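Long-range contacts in possible galactose mutarotase (Streptomyces platensis subsp. rosaceus, PDB 4RNL), which is of unproven function but probably interconverts the alpha and beta anomers of galactose or a related sugar: residues Leu27-Val38 against Tyr156-Arg164; Pro221-Phe231 against Gly239-Leu247. All coordinates share one frame; numbering follows the deposited sequence. Where two conformers were deposited one is given.

Interaction 1: Leu27-Val38 against Tyr156-Arg164; sequences LESGPAGLRVRV and YTLSAGALR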
loop_
_atom_site.group_PDB
_atom_site.type_symbol
_atom_site.label_atom_id
_atom_site.label_comp_id
_atom_site.label_asym_id
_atom_site.label_seq_id
_atom_site.Cartn_x
_atom_site.Cartn_y
_atom_site.Cartn_z
ATOM N N LEU A 27 7.272 1.721 -16.402
ATOM C CA LEU A 27 8.168 0.570 -16.355
ATOM C C LEU A 27 7.526 -0.514 -17.205
ATOM O O LEU A 27 6.375 -0.890 -16.967
ATOM C CB LEU A 27 8.323 0.073 -14.908
ATOM C CG LEU A 27 9.248 0.823 -13.940
ATOM C CD1 LEU A 27 9.007 2.322 -13.918
ATOM C CD2 LEU A 27 9.104 0.274 -12.536
ATOM N N GLU A 28 8.251 -1.009 -18.205
ATOM C CA GLU A 28 7.687 -1.965 -19.153
ATOM C C GLU A 28 8.617 -3.160 -19.337
ATOM O O GLU A 28 9.772 -2.984 -19.724
ATOM C CB GLU A 28 7.469 -1.282 -20.510
ATOM C CG GLU A 28 7.203 -2.241 -21.656
ATOM C CD GLU A 28 5.803 -2.809 -21.620
ATOM O OE1 GLU A 28 4.856 -2.070 -21.960
ATOM O OE2 GLU A 28 5.649 -3.994 -21.257
ATOM N N SER A 29 8.122 -4.371 -19.073
ATOM C CA SER A 29 8.934 -5.574 -19.266
ATOM C C SER A 29 8.412 -6.504 -20.359
ATOM O O SER A 29 8.803 -7.670 -20.425
ATOM C CB SER A 29 9.152 -6.337 -17.949
ATOM O OG SER A 29 7.928 -6.729 -17.334
ATOM N N GLY A 30 7.534 -5.989 -21.216
ATOM C CA GLY A 30 7.113 -6.726 -22.401
ATOM C C GLY A 30 5.778 -7.435 -22.247
ATOM O O GLY A 30 5.203 -7.450 -21.157
ATOM N N PRO A 31 5.281 -8.037 -23.336
ATOM C CA PRO A 31 3.951 -8.661 -23.300
ATOM C C PRO A 31 3.833 -9.806 -22.289
ATOM O O PRO A 31 2.758 -10.004 -21.721
ATOM C CB PRO A 31 3.744 -9.159 -24.742
ATOM C CG PRO A 31 5.098 -9.108 -25.388
ATOM C CD PRO A 31 5.854 -8.021 -24.692
ATOM N N ALA A 32 4.918 -10.531 -22.046
ATOM C CA ALA A 32 4.886 -11.620 -21.072
ATOM C C ALA A 32 5.156 -11.108 -19.664
ATOM O O ALA A 32 5.087 -11.863 -18.693
ATOM C CB ALA A 32 5.887 -12.704 -21.448
ATOM N N GLY A 33 5.478 -9.821 -19.562
ATOM C CA GLY A 33 5.761 -9.204 -18.281
ATOM C C GLY A 33 4.678 -8.228 -17.868
ATOM O O GLY A 33 3.488 -8.498 -18.032
ATOM N N LEU A 34 5.095 -7.086 -17.334
ATOM C CA LEU A 34 4.160 -6.109 -16.812
ATOM C C LEU A 34 4.389 -4.755 -17.433
ATOM O O LEU A 34 5.467 -4.472 -17.958
ATOM C CB LEU A 34 4.357 -5.944 -15.300
ATOM C CG LEU A 34 4.233 -7.129 -14.355
ATOM C CD1 LEU A 34 4.296 -6.605 -12.940
ATOM C CD2 LEU A 34 2.939 -7.865 -14.602
ATOM N N ARG A 35 3.374 -3.906 -17.341
ATOM C CA ARG A 35 3.583 -2.471 -17.469
ATOM C C ARG A 35 3.058 -1.862 -16.177
ATOM O O ARG A 35 1.927 -2.146 -15.748
ATOM C CB ARG A 35 2.871 -1.878 -18.698
ATOM C CG ARG A 35 3.110 -0.368 -18.836
ATOM C CD ARG A 35 2.777 0.164 -20.220
ATOM N NE ARG A 35 1.402 -0.131 -20.606
ATOM C CZ ARG A 35 0.971 -0.136 -21.865
ATOM N NH1 ARG A 35 1.814 0.146 -22.853
ATOM N NH2 ARG A 35 -0.298 -0.421 -22.134
ATOM N N VAL A 36 3.907 -1.075 -15.535
ATOM C CA VAL A 36 3.551 -0.392 -14.304
ATOM C C VAL A 36 3.839 1.081 -14.506
ATOM O O VAL A 36 4.897 1.443 -15.020
ATOM C CB VAL A 36 4.384 -0.925 -13.115
ATOM C CG1 VAL A 36 4.095 -0.110 -11.849
ATOM C CG2 VAL A 36 4.089 -2.417 -12.876
ATOM N N ARG A 37 2.895 1.937 -14.128
ATOM C CA ARG A 37 3.138 3.375 -14.202
ATOM C C ARG A 37 3.084 3.973 -12.803
ATOM O O ARG A 37 2.181 3.653 -12.028
ATOM C CB ARG A 37 2.110 4.048 -15.113
ATOM C CG ARG A 37 2.119 3.519 -16.541
ATOM C CD ARG A 37 1.202 4.339 -17.437
ATOM N NE ARG A 37 1.171 3.812 -18.800
ATOM C CZ ARG A 37 0.131 3.177 -19.331
ATOM N NH1 ARG A 37 -0.975 3.000 -18.615
ATOM N NH2 ARG A 37 0.190 2.725 -20.577
ATOM N N VAL A 38 4.048 4.837 -12.496
ATOM C CA VAL A 38 4.212 5.407 -11.160
ATOM C C VAL A 38 4.277 6.931 -11.262
ATOM O O VAL A 38 4.987 7.479 -12.118
ATOM C CB VAL A 38 5.505 4.898 -10.489
ATOM C CG1 VAL A 38 5.669 5.510 -9.103
ATOM C CG2 VAL A 38 5.499 3.365 -10.385
ATOM N N TYR A 156 11.041 1.673 -6.911
ATOM C CA TYR A 156 10.103 0.806 -7.612
ATOM C C TYR A 156 10.855 0.198 -8.794
ATOM O O TYR A 156 11.297 0.926 -9.681
ATOM C CB TYR A 156 8.931 1.619 -8.175
ATOM C CG TYR A 156 8.073 2.401 -7.185
ATOM C CD1 TYR A 156 8.551 3.567 -6.585
ATOM C CD2 TYR A 156 6.767 2.007 -6.905
ATOM C CE1 TYR A 156 7.754 4.307 -5.703
ATOM C CE2 TYR A 156 5.963 2.740 -6.021
ATOM C CZ TYR A 156 6.469 3.878 -5.425
ATOM O OH TYR A 156 5.663 4.607 -4.567
ATOM N N THR A 157 11.023 -1.121 -8.814
ATOM C CA THR A 157 11.677 -1.759 -9.965
ATOM C C THR A 157 10.867 -2.927 -10.498
ATOM O O THR A 157 10.055 -3.521 -9.789
ATOM C CB THR A 157 13.087 -2.248 -9.637
ATOM O OG1 THR A 157 13.039 -3.081 -8.471
ATOM C CG2 THR A 157 14.011 -1.062 -9.367
ATOM N N LEU A 158 11.101 -3.253 -11.761
ATOM C CA LEU A 158 10.330 -4.283 -12.427
ATOM C C LEU A 158 11.292 -5.296 -13.003
ATOM O O LEU A 158 12.288 -4.931 -13.625
ATOM C CB LEU A 158 9.488 -3.661 -13.550
ATOM C CG LEU A 158 8.639 -4.583 -14.421
ATOM C CD1 LEU A 158 7.608 -5.341 -13.575
ATOM C CD2 LEU A 158 7.946 -3.778 -15.523
ATOM N N SER A 159 11.006 -6.567 -12.776
ATOM C CA SER A 159 11.771 -7.641 -13.399
ATOM C C SER A 159 10.791 -8.701 -13.858
ATOM O O SER A 159 10.139 -9.334 -13.024
ATOM C CB SER A 159 12.756 -8.247 -12.399
ATOM O OG SER A 159 13.519 -9.275 -13.010
ATOM N N ALA A 160 10.678 -8.882 -15.174
ATOM C CA ALA A 160 9.701 -9.812 -15.744
ATOM C C ALA A 160 8.296 -9.546 -15.200
ATOM O O ALA A 160 7.726 -8.476 -15.419
ATOM C CB ALA A 160 10.121 -11.268 -15.492
ATOM N N GLY A 161 7.740 -10.509 -14.469
ATOM C CA GLY A 161 6.390 -10.353 -13.959
ATOM C C GLY A 161 6.290 -9.841 -12.532
ATOM O O GLY A 161 5.212 -9.878 -11.944
ATOM N N ALA A 162 7.400 -9.358 -11.973
ATOM C CA ALA A 162 7.411 -8.967 -10.560
ATOM C C ALA A 162 7.733 -7.493 -10.363
ATOM O O ALA A 162 8.751 -7.008 -10.851
ATOM C CB ALA A 162 8.403 -9.824 -9.778
ATOM N N LEU A 163 6.875 -6.793 -9.623
ATOM C CA LEU A 163 7.137 -5.410 -9.224
ATOM C C LEU A 163 7.687 -5.400 -7.804
ATOM O O LEU A 163 7.053 -5.924 -6.886
ATOM C CB LEU A 163 5.842 -4.592 -9.239
ATOM C CG LEU A 163 5.925 -3.185 -8.644
ATOM C CD1 LEU A 163 6.772 -2.290 -9.538
ATOM C CD2 LEU A 163 4.527 -2.605 -8.447
ATOM N N ARG A 164 8.854 -4.791 -7.620
ATOM C CA ARG A 164 9.473 -4.734 -6.294
ATOM C C ARG A 164 9.464 -3.307 -5.766
ATOM O O ARG A 164 9.818 -2.370 -6.476
ATOM C CB ARG A 164 10.911 -5.268 -6.338
ATOM C CG ARG A 164 11.674 -5.119 -5.021
ATOM C CD ARG A 164 13.126 -5.571 -5.144
ATOM N NE ARG A 164 13.273 -7.015 -4.955
ATOM C CZ ARG A 164 13.418 -7.889 -5.945
ATOM N NH1 ARG A 164 13.444 -7.468 -7.197
ATOM N NH2 ARG A 164 13.542 -9.181 -5.682
#
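The hydroxyl of S29 joins the two hairpins: its OG donates to the backbone O of A160 at 2.6 Å, while the same OG accepts the N-H of L34 at 2.9 Å in an almost straight bond (173°). With chi1 at 58°, OG sits between the backbone N and the carbonyl carbon, and a side chain as short as serine can serve both partners in a buried spot. G33, lacking a side chain, lets A160 O come within 3.5 Å of G33 CA; a CB there would run into A160 O and S29 OG. Strands 21-28 and 35-39 form one beta hairpin and 150-159 and 162-171 another, so the contact packs a hairpin of the five-stranded antiparallel sheet on one of the nine-stranded sheet. Between them the L158 side chain is wedged among L27, S29 and L34. Its CD2 lies beside S29 and against CB of L27 (3.9 Å), and its CD1 meets CD1 of L34 at 3.6 Å. Farther along, V36 CG1 touches L163 CD1. At the far end V38 lays CG1 over the Y156 ring, 4.0 Å from the centroid and 6° off the normal, a CH-pi contact in which a methyl of the beta-branched valine fits the flat face.

Interaction 2: Pro221-Phe231 against Gly239-Leu247; sequences PAEVTGTRFDF and GAYDHNFAL. With PO4 (phosphate ion), chain G.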
loop_
_atom_site.group_PDB
_atom_site.type_symbol
_atom_site.label_atom_id
_atom_site.label_comp_id
_atom_site.label_asym_id
_atom_site.label_seq_id
_atom_site.Cartn_x
_atom_site.Cartn_y
_atom_site.Cartn_z
ATOM N N PRO A 221 -2.666 -10.498 19.476
ATOM C CA PRO A 221 -3.404 -10.852 18.255
ATOM C C PRO A 221 -4.211 -12.134 18.458
ATOM O O PRO A 221 -3.699 -13.079 19.071
ATOM C CB PRO A 221 -2.289 -11.065 17.228
ATOM C CG PRO A 221 -1.203 -10.130 17.678
ATOM C CD PRO A 221 -1.249 -10.197 19.195
ATOM N N ALA A 222 -5.461 -12.144 17.990
ATOM C CA ALA A 222 -6.369 -13.268 18.221
ATOM C C ALA A 222 -6.234 -14.331 17.140
ATOM O O ALA A 222 -5.973 -14.009 15.987
ATOM C CB ALA A 222 -7.803 -12.769 18.290
ATOM N N GLU A 223 -6.435 -15.600 17.494
ATOM C CA GLU A 223 -6.381 -16.679 16.496
ATOM C C GLU A 223 -7.486 -16.534 15.449
ATOM O O GLU A 223 -8.605 -16.112 15.766
ATOM C CB GLU A 223 -6.475 -18.053 17.172
ATOM C CG GLU A 223 -5.315 -18.369 18.102
ATOM N N VAL A 224 -7.179 -16.874 14.199
ATOM C CA VAL A 224 -8.187 -16.764 13.142
ATOM C C VAL A 224 -9.068 -18.000 13.074
ATOM O O VAL A 224 -10.153 -17.950 12.506
ATOM C CB VAL A 224 -7.582 -16.550 11.737
ATOM C CG1 VAL A 224 -6.773 -15.257 11.665
ATOM C CG2 VAL A 224 -6.734 -17.763 11.327
ATOM N N THR A 225 -8.607 -19.108 13.648
ATOM C CA THR A 225 -9.356 -20.360 13.540
ATOM C C THR A 225 -10.794 -20.218 14.048
ATOM O O THR A 225 -11.040 -19.646 15.119
ATOM C CB THR A 225 -8.655 -21.540 14.252
ATOM O OG1 THR A 225 -9.462 -22.720 14.113
ATOM C CG2 THR A 225 -8.431 -21.244 15.741
ATOM N N GLY A 226 -11.743 -20.700 13.249
ATOM C CA GLY A 226 -13.147 -20.659 13.629
ATOM C C GLY A 226 -13.838 -19.335 13.350
ATOM O O GLY A 226 -15.039 -19.193 13.598
ATOM N N THR A 227 -13.090 -18.367 12.830
ATOM C CA THR A 227 -13.644 -17.049 12.544
ATOM C C THR A 227 -13.664 -16.760 11.043
ATOM O O THR A 227 -13.076 -17.491 10.239
ATOM C CB THR A 227 -12.803 -15.927 13.175
ATOM O OG1 THR A 227 -11.614 -15.742 12.392
ATOM C CG2 THR A 227 -12.418 -16.249 14.621
ATOM N N ARG A 228 -14.313 -15.661 10.678
ATOM C CA ARG A 228 -14.371 -15.236 9.281
ATOM C C ARG A 228 -13.011 -14.742 8.784
ATOM O O ARG A 228 -12.853 -14.429 7.596
ATOM C CB ARG A 228 -15.426 -14.128 9.121
ATOM C CG ARG A 228 -15.026 -12.798 9.788
ATOM C CD ARG A 228 -16.193 -11.804 9.814
ATOM N NE ARG A 228 -16.532 -11.425 8.452
ATOM C CZ ARG A 228 -16.015 -10.380 7.813
ATOM N NH1 ARG A 228 -16.377 -10.134 6.571
ATOM N NH2 ARG A 228 -15.161 -9.572 8.420
ATOM N N PHE A 229 -12.020 -14.675 9.674
ATOM C CA PHE A 229 -10.704 -14.162 9.278
ATOM C C PHE A 229 -9.715 -15.276 8.935
ATOM O O PHE A 229 -8.537 -15.020 8.698
ATOM C CB PHE A 229 -10.145 -13.243 10.371
ATOM C CG PHE A 229 -11.102 -12.158 10.770
ATOM C CD1 PHE A 229 -11.211 -10.999 10.008
ATOM C CD2 PHE A 229 -11.922 -12.309 11.880
ATOM C CE1 PHE A 229 -12.102 -9.997 10.362
ATOM C CE2 PHE A 229 -12.823 -11.311 12.245
ATOM C CZ PHE A 229 -12.914 -10.154 11.484
ATOM N N ASP A 230 -10.199 -16.513 8.897
ATOM C CA ASP A 230 -9.335 -17.643 8.555
ATOM C C ASP A 230 -9.124 -17.745 7.042
ATOM O O ASP A 230 -10.024 -18.169 6.305
ATOM C CB ASP A 230 -9.913 -18.958 9.107
ATOM C CG ASP A 230 -8.913 -20.110 9.072
ATOM O OD1 ASP A 230 -7.832 -19.955 8.459
ATOM O OD2 ASP A 230 -9.212 -21.187 9.651
ATOM N N PHE A 231 -7.936 -17.344 6.591
ATOM C CA PHE A 231 -7.523 -17.456 5.184
ATOM C C PHE A 231 -6.319 -18.380 5.059
ATOM O O PHE A 231 -5.546 -18.283 4.099
ATOM C CB PHE A 231 -7.148 -16.079 4.594
ATOM C CG PHE A 231 -8.333 -15.193 4.280
ATOM C CD1 PHE A 231 -9.012 -15.320 3.072
ATOM C CD2 PHE A 231 -8.737 -14.197 5.169
ATOM C CE1 PHE A 231 -10.097 -14.496 2.768
ATOM C CE2 PHE A 231 -9.823 -13.368 4.876
ATOM C CZ PHE A 231 -10.505 -13.514 3.670
ATOM N N GLY A 239 -16.485 -11.551 1.939
ATOM C CA GLY A 239 -17.042 -10.571 2.860
ATOM C C GLY A 239 -16.303 -9.247 2.850
ATOM O O GLY A 239 -15.363 -9.055 2.069
ATOM N N ALA A 240 -16.740 -8.331 3.712
ATOM C CA ALA A 240 -16.076 -7.047 3.883
ATOM C C ALA A 240 -14.987 -7.194 4.942
ATOM O O ALA A 240 -15.206 -7.830 5.980
ATOM C CB ALA A 240 -17.085 -5.994 4.319
ATOM N N TYR A 241 -13.821 -6.613 4.672
ATOM C CA TYR A 241 -12.715 -6.602 5.624
ATOM C C TYR A 241 -12.077 -5.227 5.674
ATOM O O TYR A 241 -12.057 -4.493 4.683
ATOM C CB TYR A 241 -11.650 -7.653 5.246
ATOM C CG TYR A 241 -12.160 -9.073 5.343
ATOM C CD1 TYR A 241 -12.085 -9.772 6.542
ATOM C CD2 TYR A 241 -12.724 -9.705 4.243
ATOM C CE1 TYR A 241 -12.568 -11.070 6.649
ATOM C CE2 TYR A 241 -13.211 -11.011 4.333
ATOM C CZ TYR A 241 -13.128 -11.683 5.543
ATOM O OH TYR A 241 -13.604 -12.976 5.645
ATOM N N ASP A 242 -11.567 -4.876 6.847
ATOM C CA ASP A 242 -10.691 -3.728 7.013
ATOM C C ASP A 242 -9.890 -4.049 8.260
ATOM O O ASP A 242 -10.071 -3.430 9.311
ATOM C CB ASP A 242 -11.501 -2.445 7.193
ATOM C CG ASP A 242 -10.629 -1.203 7.210
ATOM O OD1 ASP A 242 -9.406 -1.321 6.949
ATOM O OD2 ASP A 242 -11.169 -0.103 7.480
ATOM N N HIS A 243 -9.034 -5.061 8.136
ATOM C CA HIS A 243 -8.406 -5.701 9.289
ATOM C C HIS A 243 -6.953 -6.027 9.026
ATOM O O HIS A 243 -6.579 -6.375 7.903
ATOM C CB HIS A 243 -9.142 -6.995 9.624
ATOM C CG HIS A 243 -10.541 -6.775 10.109
ATOM N ND1 HIS A 243 -11.592 -6.541 9.248
ATOM C CD2 HIS A 243 -11.053 -6.723 11.359
ATOM C CE1 HIS A 243 -12.701 -6.376 9.950
ATOM N NE2 HIS A 243 -12.402 -6.487 11.235
ATOM N N ASN A 244 -6.139 -5.906 10.072
ATOM C CA ASN A 244 -4.740 -6.291 10.026
ATOM C C ASN A 244 -4.579 -7.754 10.414
ATOM O O ASN A 244 -5.147 -8.208 11.415
ATOM C CB ASN A 244 -3.929 -5.417 10.999
ATOM C CG ASN A 244 -2.483 -5.875 11.137
ATOM O OD1 ASN A 244 -1.645 -5.596 10.273
ATOM N ND2 ASN A 244 -2.179 -6.564 12.238
ATOM N N PHE A 245 -3.799 -8.483 9.622
ATOM C CA PHE A 245 -3.415 -9.853 9.948
ATOM C C PHE A 245 -1.979 -9.887 10.478
ATOM O O PHE A 245 -1.101 -9.210 9.952
ATOM C CB PHE A 245 -3.568 -10.746 8.705
ATOM C CG PHE A 245 -4.998 -10.942 8.290
ATOM C CD1 PHE A 245 -5.662 -9.965 7.555
ATOM C CD2 PHE A 245 -5.698 -12.071 8.693
ATOM C CE1 PHE A 245 -6.990 -10.120 7.200
ATOM C CE2 PHE A 245 -7.030 -12.237 8.338
ATOM C CZ PHE A 245 -7.679 -11.266 7.602
ATOM N N ALA A 246 -1.753 -10.665 11.535
ATOM C CA ALA A 246 -0.410 -10.875 12.063
ATOM C C ALA A 246 0.234 -12.013 11.276
ATOM O O ALA A 246 -0.080 -13.189 11.479
ATOM C CB ALA A 246 -0.477 -11.215 13.560
ATOM N N LEU A 247 1.127 -11.663 10.362
ATOM C CA LEU A 247 1.742 -12.654 9.493
ATOM C C LEU A 247 2.625 -13.601 10.282
ATOM O O LEU A 247 3.375 -13.172 11.164
ATOM C CB LEU A 247 2.570 -11.941 8.416
ATOM C CG LEU A 247 1.730 -10.968 7.593
ATOM C CD1 LEU A 247 2.600 -10.219 6.585
ATOM C CD2 LEU A 247 0.622 -11.730 6.879
HETATM P P PO4 G . -7.131 -25.424 13.635
HETATM O O1 PO4 G . -7.593 -26.009 14.946
HETATM O O2 PO4 G . -8.200 -24.517 13.082
HETATM O O3 PO4 G . -5.849 -24.651 13.844
HETATM O O4 PO4 G . -6.910 -26.547 12.649
#
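Two successive beta turns, type II from V224 to T227 and type I from T227 to D230, fold 221-231 over one side of strand 242-246 and the residues leading into it. The second turn offers the carbonyl of R228 to Y241, whose OH donates to R228 O at 2.5 Å, tilted 27° from the carbonyl plane. R228 itself reaches back: bent at chi3, it lays its guanidinium flat on the Y241 ring, planes 15° apart and CZ 4.1 Å from the centroid, a stacked cation-pi pair. Both terminal nitrogens of R228 also grip A240 O, NH1 at 2.7 Å and NH2 at 3.0 Å; arginine suits the place because its flat cation can stack on a ring while two N-H groups at its edge converge on one oxygen. The opposite face of Y241 receives the edge of F231. F229 points its own edge at the face of H243, CE1 lying over the centre of the imidazole, 3.6 Å from CD2. F245 slides its CE2 edge to 3.2 Å from F229 O. R235 extends the polar grip, bonding both R228 O and Y241 OH. T227 OG1, accepting from F229 N, forms an ST turn within the second beta turn. The turns after edge strand 222-223 thus fold back on strand 242-246 of the same antiparallel sheet, where F229, F231, Y241, H243 and F245 form an aromatic cluster.

In the fold
Interaction 1 and interaction 2 share no strand or sheet: their centres lie 31 Å apart and their nearest atoms about 15 Å. Residues 27-38 and 156-164 bring together hairpins from the five- and nine-stranded sheets, and the contact is largely buried, so leucine and valine dominate and a single serine hydroxyl supplies the hydrogen bond across it. Residues 221-231 and 239-247 are neighbours in sequence, and their contact is only partly buried. There a solvent-exposed arginine can stack on an aromatic ring and bind a carbonyl, while F231 and F245 are buried on the inner side. Mostly aliphatic packing between two sheets thus contrasts with aromatic and cation-pi contacts within one sheet and the turns beside it.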